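16S rRNA methyltransferase (PDB 3MQ2) methylates the N1 position of adenine 1408 in 16S rRNA, using S-adenosyl-L-methionine as methyl donor, and so confers resistance to aminoglycosides such as kanamycin and apramycin. Local coordinates at residues V31-T36 with H103-W108; K40-V45 with L83-A88; S135-L140 with V209-G214. One frame throughout, in Å; residues are numbered along the deposited sequence. Where two conformers were deposited one is given.

Overall arrangement
The chain enters the methyltransferase sheet along strand 29-34, and interaction 1 pairs that strand with 99-105, closing a loop of 66 residues. Interaction 2 lies wholly within this loop: helix 40-48, next after strand 29-34, packs on 83-87, an outermost strand of the sheet. The two contacts meet directly, through a probable hydrogen bond between His103 ND1 and His41 NE2. Further on, interaction 3 opens only after interaction 1 has closed; it joins strand 134-141 to the antiparallel strand 209-216 across 68 intervening residues. Strand 134-141 neighbours 99-105, so interactions 1 and 3 are continuous in one sheet, whereas 2 and 3 sit on opposite sides of the chain's centre, with centres about 18 Å apart.

Interaction 1. Residues V31-T36 with H103-W108; sequences VLDVGT and HVLMPW. With SAH (S-adenosyl-L-homocysteine), chain C.
His103 N donates to Leu32 O at 2.8 Å, and Val34 N to His103 O, two nearly straight bonds that make Asp33 and His103 a parallel bridge. These are the central strands of the Rossmann-like class I methyltransferase fold, and the cofactor product sits where they end. Asp33 and His103 point to the same sheet face, their side chains crossing at about a right angle with carboxylate and ring 72° apart. Asp33 CG lies anti to the backbone N (chi1 -169°), and OD1 comes within 3.5 Å of His103 CB; Val31 CG1 lies over one face of the imidazole, toward its rim. The ring's nitrogens are both engaged, ND1 with His41 and NE2 with Glu101. On the carboxylate's other oxygen, OD2, Thr36 OG1 donates a 2.7 Å bond from the anti side, somewhat out of the carboxylate plane. Where the strands part, a water accepts from Leu105 N and also bonds Asp33 OD1 and Val34 O, filling the next rung. Beyond it the amino group, SAH N, donates to Leu105 O (2.8 Å) and Gly35 O (2.9 Å), so the homocysteine end bridges both strand ends. Farther out, Trp108 CD1 lies 3.5 Å from the sulphur, SAH SD.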
loop_
_atom_site.group_PDB
_atom_site.type_symbol
_atom_site.label_atom_id
_atom_site.label_comp_id
_atom_site.label_asym_id
_atom_site.label_seq_id
_atom_site.Cartn_x
_atom_site.Cartn_y
_atom_site.Cartn_z
ATOM N N VAL A 31 0.239 9.091 -5.273
ATOM C CA VAL A 31 0.569 8.126 -4.226
ATOM C C VAL A 31 -0.346 6.937 -4.431
ATOM O O VAL A 31 -1.514 7.134 -4.700
ATOM C CB VAL A 31 0.274 8.718 -2.829
ATOM C CG1 VAL A 31 0.504 7.690 -1.728
ATOM C CG2 VAL A 31 1.125 9.964 -2.581
ATOM N N LEU A 32 0.182 5.720 -4.325
ATOM C CA LEU A 32 -0.626 4.510 -4.512
ATOM C C LEU A 32 -0.570 3.636 -3.267
ATOM O O LEU A 32 0.517 3.313 -2.793
ATOM C CB LEU A 32 -0.103 3.711 -5.706
ATOM C CG LEU A 32 -0.770 2.357 -5.958
ATOM C CD1 LEU A 32 -2.237 2.551 -6.335
ATOM C CD2 LEU A 32 -0.049 1.604 -7.062
ATOM N N ASP A 33 -1.735 3.253 -2.744
ATOM C CA ASP A 33 -1.801 2.313 -1.625
ATOM C C ASP A 33 -2.302 0.973 -2.164
ATOM O O ASP A 33 -3.409 0.897 -2.690
ATOM C CB ASP A 33 -2.750 2.828 -0.533
ATOM C CG ASP A 33 -2.648 2.031 0.763
ATOM O OD1 ASP A 33 -1.568 1.468 1.030
ATOM O OD2 ASP A 33 -3.637 1.971 1.527
ATOM N N VAL A 34 -1.487 -0.068 -2.038
ATOM C CA VAL A 34 -1.816 -1.391 -2.562
ATOM C C VAL A 34 -2.318 -2.301 -1.445
ATOM O O VAL A 34 -1.627 -2.507 -0.451
ATOM C CB VAL A 34 -0.581 -2.031 -3.244
ATOM C CG1 VAL A 34 -0.906 -3.448 -3.732
ATOM C CG2 VAL A 34 -0.091 -1.133 -4.388
ATOM N N GLY A 35 -3.525 -2.849 -1.601
ATOM C CA GLY A 35 -4.121 -3.654 -0.550
ATOM C C GLY A 35 -4.670 -2.795 0.571
ATOM O O GLY A 35 -4.375 -3.021 1.740
ATOM N N THR A 36 -5.500 -1.824 0.209
ATOM C CA THR A 36 -5.891 -0.752 1.126
ATOM C C THR A 36 -6.971 -1.153 2.139
ATOM O O THR A 36 -7.210 -0.435 3.132
ATOM C CB THR A 36 -6.340 0.481 0.324
ATOM O OG1 THR A 36 -6.282 1.659 1.141
ATOM C CG2 THR A 36 -7.756 0.281 -0.218
ATOM N N HIS A 103 2.712 2.649 -1.126
ATOM C CA HIS A 103 2.538 2.092 0.218
ATOM C C HIS A 103 1.970 0.686 0.145
ATOM O O HIS A 103 1.061 0.415 -0.634
ATOM C CB HIS A 103 1.580 2.948 1.058
ATOM C CG HIS A 103 2.054 4.342 1.302
ATOM N ND1 HIS A 103 1.300 5.268 1.994
ATOM C CD2 HIS A 103 3.192 4.981 0.940
ATOM C CE1 HIS A 103 1.956 6.410 2.055
ATOM N NE2 HIS A 103 3.111 6.263 1.426
ATOM N N VAL A 104 2.519 -0.207 0.961
ATOM C CA VAL A 104 1.924 -1.525 1.158
ATOM C C VAL A 104 1.887 -1.748 2.657
ATOM O O VAL A 104 2.929 -1.998 3.274
ATOM C CB VAL A 104 2.760 -2.647 0.521
ATOM C CG1 VAL A 104 2.073 -4.024 0.761
ATOM C CG2 VAL A 104 2.941 -2.401 -0.977
ATOM N N LEU A 105 0.705 -1.642 3.255
ATOM C CA LEU A 105 0.630 -1.622 4.718
ATOM C C LEU A 105 -0.046 -2.869 5.269
ATOM O O LEU A 105 -1.160 -3.191 4.894
ATOM C CB LEU A 105 -0.109 -0.372 5.208
ATOM C CG LEU A 105 0.370 0.984 4.688
ATOM C CD1 LEU A 105 -0.373 2.102 5.409
ATOM C CD2 LEU A 105 1.867 1.138 4.880
ATOM N N MET A 106 0.641 -3.563 6.167
ATOM C CA MET A 106 0.095 -4.764 6.814
ATOM C C MET A 106 -0.420 -5.815 5.840
ATOM O O MET A 106 -1.527 -6.319 6.016
ATOM C CB MET A 106 -1.050 -4.393 7.772
ATOM C CG MET A 106 -0.905 -3.052 8.431
ATOM S SD MET A 106 0.517 -3.094 9.523
ATOM C CE MET A 106 -0.153 -4.102 10.842
ATOM N N PRO A 107 0.383 -6.180 4.828
ATOM C CA PRO A 107 -0.124 -7.142 3.848
ATOM C C PRO A 107 -0.291 -8.536 4.438
ATOM O O PRO A 107 0.403 -8.910 5.391
ATOM C CB PRO A 107 0.973 -7.153 2.779
ATOM C CG PRO A 107 2.225 -6.840 3.557
ATOM C CD PRO A 107 1.777 -5.786 4.540
ATOM N N TRP A 108 -1.223 -9.292 3.869
ATOM C CA TRP A 108 -1.286 -10.728 4.104
ATOM C C TRP A 108 -1.637 -11.413 2.789
ATOM O O TRP A 108 -1.849 -10.739 1.775
ATOM C CB TRP A 108 -2.271 -11.092 5.232
ATOM C CG TRP A 108 -3.719 -10.692 5.040
ATOM C CD1 TRP A 108 -4.308 -9.514 5.414
ATOM C CD2 TRP A 108 -4.758 -11.497 4.470
ATOM N NE1 TRP A 108 -5.655 -9.538 5.095
ATOM C CE2 TRP A 108 -5.948 -10.741 4.510
ATOM C CE3 TRP A 108 -4.798 -12.789 3.931
ATOM C CZ2 TRP A 108 -7.166 -11.232 4.027
ATOM C CZ3 TRP A 108 -6.011 -13.274 3.441
ATOM C CH2 TRP A 108 -7.177 -12.496 3.502
HETATM N N SAH C . -3.518 -1.824 4.273
HETATM C CA SAH C . -4.829 -1.956 4.885
HETATM C CB SAH C . -5.349 -3.388 4.772
HETATM C CG SAH C . -4.317 -4.460 5.106
HETATM S SD SAH C . -5.090 -6.083 5.317
HETATM C C SAH C . -4.746 -1.539 6.340
HETATM O O SAH C . -5.758 -1.462 7.037
HETATM O OXT SAH C . -3.650 -1.278 6.837
HETATM C "C5'" SAH C . -4.305 -6.579 3.761
HETATM C "C4'" SAH C . -5.170 -6.234 2.554
HETATM O "O4'" SAH C . -4.491 -6.623 1.378
HETATM C "C3'" SAH C . -6.508 -6.975 2.541
HETATM O "O3'" SAH C . -7.547 -6.046 2.352
HETATM C "C2'" SAH C . -6.475 -7.887 1.334
HETATM O "O2'" SAH C . -7.724 -7.904 0.668
HETATM C "C1'" SAH C . -5.407 -7.228 0.485
HETATM N N9 SAH C . -4.676 -8.149 -0.394
HETATM C C8 SAH C . -4.053 -9.330 -0.086
HETATM N N7 SAH C . -3.494 -9.820 -1.228
HETATM C C5 SAH C . -3.759 -8.951 -2.239
HETATM C C6 SAH C . -3.441 -8.941 -3.589
HETATM N N6 SAH C . -2.730 -9.928 -4.128
HETATM N N1 SAH C . -3.864 -7.888 -4.366
HETATM C C2 SAH C . -4.596 -6.853 -3.822
HETATM N N3 SAH C . -4.922 -6.865 -2.485
HETATM C C4 SAH C . -4.496 -7.898 -1.720
HETATM O O HOH W 1 -1.672 -1.077 2.011
HETATM O O HOH W 2 -1.539 -4.519 2.170
#

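Interaction 2. Residues K40-V45 with L83-A88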
loop_
_atom_site.group_PDB
_atom_site.type_symbol
_atom_site.label_atom_id
_atom_site.label_comp_id
_atom_site.label_asym_id
_atom_site.label_seq_id
_atom_site.Cartn_x
_atom_site.Cartn_y
_atom_site.Cartn_z
ATOM N N LYS A 40 -9.016 3.550 5.036
ATOM C CA LYS A 40 -8.866 4.672 5.966
ATOM C C LYS A 40 -7.535 5.401 5.779
ATOM O O LYS A 40 -7.463 6.622 5.886
ATOM C CB LYS A 40 -8.984 4.183 7.413
ATOM C CG LYS A 40 -10.371 3.681 7.788
ATOM C CD LYS A 40 -10.404 3.139 9.212
ATOM C CE LYS A 40 -11.805 2.696 9.604
ATOM N NZ LYS A 40 -12.774 3.827 9.573
ATOM N N HIS A 41 -6.482 4.647 5.486
ATOM C CA HIS A 41 -5.150 5.234 5.351
ATOM C C HIS A 41 -5.056 6.228 4.195
ATOM O O HIS A 41 -4.628 7.361 4.373
ATOM C CB HIS A 41 -4.095 4.127 5.197
ATOM C CG HIS A 41 -2.756 4.623 4.743
ATOM N ND1 HIS A 41 -1.965 5.446 5.517
ATOM C CD2 HIS A 41 -2.077 4.425 3.588
ATOM C CE1 HIS A 41 -0.855 5.730 4.858
ATOM N NE2 HIS A 41 -0.896 5.118 3.687
ATOM N N PRO A 42 -5.457 5.808 2.984
ATOM C CA PRO A 42 -5.349 6.759 1.869
ATOM C C PRO A 42 -6.285 7.955 2.028
ATOM O O PRO A 42 -6.013 9.027 1.492
ATOM C CB PRO A 42 -5.741 5.917 0.643
ATOM C CG PRO A 42 -6.499 4.738 1.201
ATOM C CD PRO A 42 -5.847 4.459 2.541
ATOM N N TYR A 43 -7.375 7.779 2.764
ATOM C CA TYR A 43 -8.267 8.897 3.032
ATOM C C TYR A 43 -7.498 9.944 3.834
ATOM O O TYR A 43 -7.534 11.135 3.515
ATOM C CB TYR A 43 -9.511 8.434 3.790
ATOM C CG TYR A 43 -10.531 9.531 3.972
ATOM C CD1 TYR A 43 -11.551 9.720 3.047
ATOM C CD2 TYR A 43 -10.469 10.386 5.065
ATOM C CE1 TYR A 43 -12.488 10.728 3.206
ATOM C CE2 TYR A 43 -11.399 11.404 5.227
ATOM C CZ TYR A 43 -12.407 11.566 4.297
ATOM O OH TYR A 43 -13.339 12.575 4.457
ATOM N N LYS A 44 -6.785 9.494 4.864
ATOM C CA LYS A 44 -5.912 10.404 5.608
ATOM C C LYS A 44 -4.854 11.036 4.718
ATOM O O LYS A 44 -4.651 12.247 4.754
ATOM C CB LYS A 44 -5.237 9.705 6.795
ATOM C CG LYS A 44 -4.098 10.545 7.397
ATOM C CD LYS A 44 -3.631 10.005 8.737
ATOM C CE LYS A 44 -2.634 10.946 9.414
ATOM N NZ LYS A 44 -2.280 10.496 10.800
ATOM N N VAL A 45 -4.176 10.226 3.907
ATOM C CA VAL A 45 -3.144 10.763 3.034
ATOM C C VAL A 45 -3.700 11.846 2.108
ATOM O O VAL A 45 -3.109 12.922 1.980
ATOM C CB VAL A 45 -2.425 9.654 2.235
ATOM C CG1 VAL A 45 -1.398 10.248 1.265
ATOM C CG2 VAL A 45 -1.749 8.682 3.190
ATOM N N LEU A 83 -8.785 11.626 -4.391
ATOM C CA LEU A 83 -8.774 10.271 -3.853
ATOM C C LEU A 83 -9.596 9.361 -4.758
ATOM O O LEU A 83 -10.750 9.649 -5.076
ATOM C CB LEU A 83 -9.353 10.280 -2.438
ATOM C CG LEU A 83 -9.452 8.948 -1.692
ATOM C CD1 LEU A 83 -8.100 8.222 -1.657
ATOM C CD2 LEU A 83 -9.961 9.217 -0.273
ATOM N N LEU A 84 -8.988 8.259 -5.170
ATOM C CA LEU A 84 -9.610 7.337 -6.092
ATOM C C LEU A 84 -9.406 5.917 -5.578
ATOM O O LEU A 84 -8.274 5.486 -5.375
ATOM C CB LEU A 84 -8.964 7.503 -7.472
ATOM C CG LEU A 84 -9.294 6.485 -8.548
ATOM C CD1 LEU A 84 -10.755 6.592 -8.933
ATOM C CD2 LEU A 84 -8.403 6.733 -9.767
ATOM N N TYR A 85 -10.507 5.207 -5.348
ATOM C CA TYR A 85 -10.458 3.805 -4.947
ATOM C C TYR A 85 -10.704 2.908 -6.158
ATOM O O TYR A 85 -11.657 3.118 -6.916
ATOM C CB TYR A 85 -11.515 3.522 -3.873
ATOM C CG TYR A 85 -11.189 4.172 -2.554
ATOM C CD1 TYR A 85 -10.264 3.605 -1.697
ATOM C CD2 TYR A 85 -11.792 5.372 -2.179
ATOM C CE1 TYR A 85 -9.957 4.202 -0.488
ATOM C CE2 TYR A 85 -11.485 5.983 -0.981
ATOM C CZ TYR A 85 -10.565 5.391 -0.143
ATOM O OH TYR A 85 -10.258 5.989 1.053
ATOM N N LEU A 86 -9.847 1.904 -6.332
ATOM C CA LEU A 86 -9.932 1.014 -7.491
ATOM C C LEU A 86 -10.023 -0.445 -7.058
ATOM O O LEU A 86 -9.481 -0.843 -6.035
ATOM C CB LEU A 86 -8.688 1.181 -8.379
ATOM C CG LEU A 86 -8.434 2.573 -8.950
ATOM C CD1 LEU A 86 -7.197 2.550 -9.858
ATOM C CD2 LEU A 86 -9.640 3.097 -9.736
ATOM N N TRP A 87 -10.690 -1.251 -7.871
ATOM C CA TRP A 87 -10.844 -2.673 -7.594
ATOM C C TRP A 87 -9.802 -3.416 -8.395
ATOM O O TRP A 87 -9.897 -3.475 -9.615
ATOM C CB TRP A 87 -12.226 -3.106 -8.075
ATOM C CG TRP A 87 -12.668 -4.479 -7.687
ATOM C CD1 TRP A 87 -12.212 -5.256 -6.646
ATOM C CD2 TRP A 87 -13.692 -5.244 -8.341
ATOM N NE1 TRP A 87 -12.908 -6.454 -6.619
ATOM C CE2 TRP A 87 -13.812 -6.465 -7.644
ATOM C CE3 TRP A 87 -14.523 -5.000 -9.439
ATOM C CZ2 TRP A 87 -14.729 -7.449 -8.023
ATOM C CZ3 TRP A 87 -15.437 -5.984 -9.810
ATOM C CH2 TRP A 87 -15.526 -7.192 -9.108
ATOM N N ALA A 88 -8.796 -3.968 -7.729
ATOM C CA ALA A 88 -7.714 -4.631 -8.454
ATOM C C ALA A 88 -6.831 -5.412 -7.509
ATOM O O ALA A 88 -6.719 -5.069 -6.338
ATOM C CB ALA A 88 -6.862 -3.603 -9.207
#
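Tyr85 OH, hydrogen-bonded to Gly39 O just ahead of the helix, is wedged among the first residues of helix 40-48: it lies 3.7 Å from Tyr43 CB and 4.0 Å from Pro42 CG. This is helix-on-sheet packing of the Rossmann-like fold, the helix of the first beta-alpha-beta crossover lying on strand 83-87, outermost of the seven-strand sheet. The axes of the two segments run nearly antiparallel (160°) and 9.1 Å apart, and no hydrogen bond passes directly between them. Tyr85 CG is anti to its carbonyl carbon (chi1 -70°). The Pro42 and Tyr85 side chains cross at about a right angle, Pro42 CG 3.9 Å from Tyr85 CE1. The phenol oxygen meets the Tyr43 ring at its edge, near the ring plane. Leu83 fills the other half of the contact with a methyl for each partner, CD1 against Pro42 CB and CD2 against Tyr43. The far end of Tyr43 is held by Gly78, which accepts its hydroxyl through O. Pro42 also touches Val54 and Ala56 of the adjacent strand, so the helix spans more than this one strand. Tyr43 and Leu83 cross at about a right angle, with Tyr43 CD1 3.7 Å from Leu83 CD2.

Interaction 3. Residues S135-L140 with V209-G214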
loop_
_atom_site.group_PDB
_atom_site.type_symbol
_atom_site.label_atom_id
_atom_site.label_comp_id
_atom_site.label_asym_id
_atom_site.label_seq_id
_atom_site.Cartn_x
_atom_site.Cartn_y
_atom_site.Cartn_z
ATOM N N SER A 135 9.358 6.739 -4.034
ATOM C CA SER A 135 9.597 6.226 -2.690
ATOM C C SER A 135 8.633 5.093 -2.398
ATOM O O SER A 135 7.554 5.030 -2.973
ATOM C CB SER A 135 9.414 7.328 -1.644
ATOM O OG SER A 135 8.072 7.776 -1.602
ATOM N N PHE A 136 9.027 4.205 -1.496
ATOM C CA PHE A 136 8.125 3.134 -1.058
ATOM C C PHE A 136 8.180 2.934 0.444
ATOM O O PHE A 136 9.199 3.211 1.088
ATOM C CB PHE A 136 8.386 1.805 -1.782
ATOM C CG PHE A 136 9.656 1.097 -1.368
ATOM C CD1 PHE A 136 9.709 0.325 -0.210
ATOM C CD2 PHE A 136 10.785 1.166 -2.175
ATOM C CE1 PHE A 136 10.881 -0.348 0.139
ATOM C CE2 PHE A 136 11.947 0.502 -1.837
ATOM C CZ PHE A 136 12.001 -0.258 -0.680
ATOM N N LEU A 137 7.064 2.449 0.979
ATOM C CA LEU A 137 6.948 2.018 2.358
ATOM C C LEU A 137 6.232 0.681 2.352
ATOM O O LEU A 137 5.093 0.582 1.877
ATOM C CB LEU A 137 6.128 3.024 3.155
ATOM C CG LEU A 137 5.580 2.539 4.493
ATOM C CD1 LEU A 137 6.707 2.150 5.446
ATOM C CD2 LEU A 137 4.724 3.630 5.088
ATOM N N VAL A 138 6.902 -0.351 2.852
ATOM C CA VAL A 138 6.251 -1.632 3.104
ATOM C C VAL A 138 6.238 -1.817 4.608
ATOM O O VAL A 138 7.294 -1.861 5.239
ATOM C CB VAL A 138 7.001 -2.815 2.464
ATOM C CG1 VAL A 138 6.347 -4.129 2.878
ATOM C CG2 VAL A 138 7.023 -2.693 0.937
ATOM N N ALA A 139 5.052 -1.899 5.196
ATOM C CA ALA A 139 4.985 -2.030 6.646
ATOM C C ALA A 139 4.536 -3.445 6.940
ATOM O O ALA A 139 3.366 -3.793 6.746
ATOM C CB ALA A 139 4.033 -1.022 7.233
ATOM N N LEU A 140 5.480 -4.276 7.367
ATOM C CA LEU A 140 5.177 -5.682 7.599
ATOM C C LEU A 140 4.511 -5.866 8.952
ATOM O O LEU A 140 4.997 -5.366 9.958
ATOM C CB LEU A 140 6.450 -6.519 7.564
ATOM C CG LEU A 140 7.193 -6.611 6.240
ATOM C CD1 LEU A 140 8.425 -7.482 6.412
ATOM C CD2 LEU A 140 6.282 -7.161 5.133
ATOM N N VAL A 209 5.178 -4.107 14.050
ATOM C CA VAL A 209 5.371 -3.754 12.645
ATOM C C VAL A 209 6.828 -3.429 12.355
ATOM O O VAL A 209 7.501 -2.776 13.158
ATOM C CB VAL A 209 4.498 -2.545 12.275
ATOM C CG1 VAL A 209 4.840 -2.017 10.877
ATOM C CG2 VAL A 209 3.019 -2.902 12.370
ATOM N N LEU A 210 7.312 -3.896 11.211
ATOM C CA LEU A 210 8.641 -3.559 10.719
ATOM C C LEU A 210 8.456 -2.755 9.434
ATOM O O LEU A 210 7.826 -3.230 8.492
ATOM C CB LEU A 210 9.420 -4.836 10.393
ATOM C CG LEU A 210 10.862 -4.701 9.911
ATOM C CD1 LEU A 210 11.699 -4.055 11.007
ATOM C CD2 LEU A 210 11.427 -6.060 9.532
ATOM N N ALA A 211 9.002 -1.540 9.400
ATOM C CA ALA A 211 8.891 -0.668 8.227
ATOM C C ALA A 211 10.097 -0.792 7.306
ATOM O O ALA A 211 11.231 -0.584 7.724
ATOM C CB ALA A 211 8.717 0.789 8.658
ATOM N N LEU A 212 9.830 -1.119 6.047
ATOM C CA LEU A 212 10.854 -1.175 5.012
ATOM C C LEU A 212 10.648 0.026 4.110
ATOM O O LEU A 212 9.581 0.178 3.526
ATOM C CB LEU A 212 10.691 -2.454 4.179
ATOM C CG LEU A 212 10.631 -3.803 4.904
ATOM C CD1 LEU A 212 10.348 -4.928 3.917
ATOM C CD2 LEU A 212 11.910 -4.080 5.658
ATOM N N THR A 213 11.658 0.884 3.980
ATOM C CA THR A 213 11.514 2.037 3.100
ATOM C C THR A 213 12.680 2.140 2.126
ATOM O O THR A 213 13.758 1.591 2.353
ATOM C CB THR A 213 11.363 3.370 3.875
ATOM O OG1 THR A 213 12.483 3.556 4.757
ATOM C CG2 THR A 213 10.074 3.377 4.706
ATOM N N GLY A 214 12.445 2.847 1.036
ATOM C CA GLY A 214 13.477 3.013 0.036
ATOM C C GLY A 214 12.916 3.664 -1.208
ATOM O O GLY A 214 11.911 4.384 -1.157
#
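Phe136 lays its ring flat over the backbone of Gly214: the amide nitrogen, Gly214 N, stands 3.5 Å above the ring plane, over its centre, and Gly214 CA makes a CH-pi contact over the same face. The pair belongs to the antiparallel junction of strands 134-141 and 209-216, where the last strand slots in between 134-141 and 176-184, a hallmark of the class I methyltransferase fold. Phe136 CG takes the crowded position between backbone N and carbonyl carbon (chi1 72°), which starts the ring off toward the neighbouring strand. Gly214, having no side chain, lets the ring settle onto the main chain; Trp176 meets the same ring from outside the pair.

Within the two segments, the rest of that face is aliphatic. Val138 and Leu212 are opposite each other, CB to CB 4.1 Å, while Leu140 and Leu212 cross obliquely, their CD1 methyls also 4.1 Å apart. Tyr171 of helix 160-173 touches Phe136, Val138 and Leu212, joining this face to the helix. On the reverse face Leu137 runs at a slant to Thr213, its CD1 lying 3.7 Å from Thr213 CG2, and the same methyl reaches Ala211 CB. The small Ala139 and Ala211 face each other there, and Leu105 lies against Leu137 and Ala139.

Six backbone hydrogen bonds hold the register, two each for the pairs Phe136-Gly214, Val138-Leu212 and Leu140-Leu210. The bonds at Val138-Leu212 are the straightest, at 172° and 174°; beside the phenyl ring, Gly214 N reaches Phe136 O at a longer 3.3 Å.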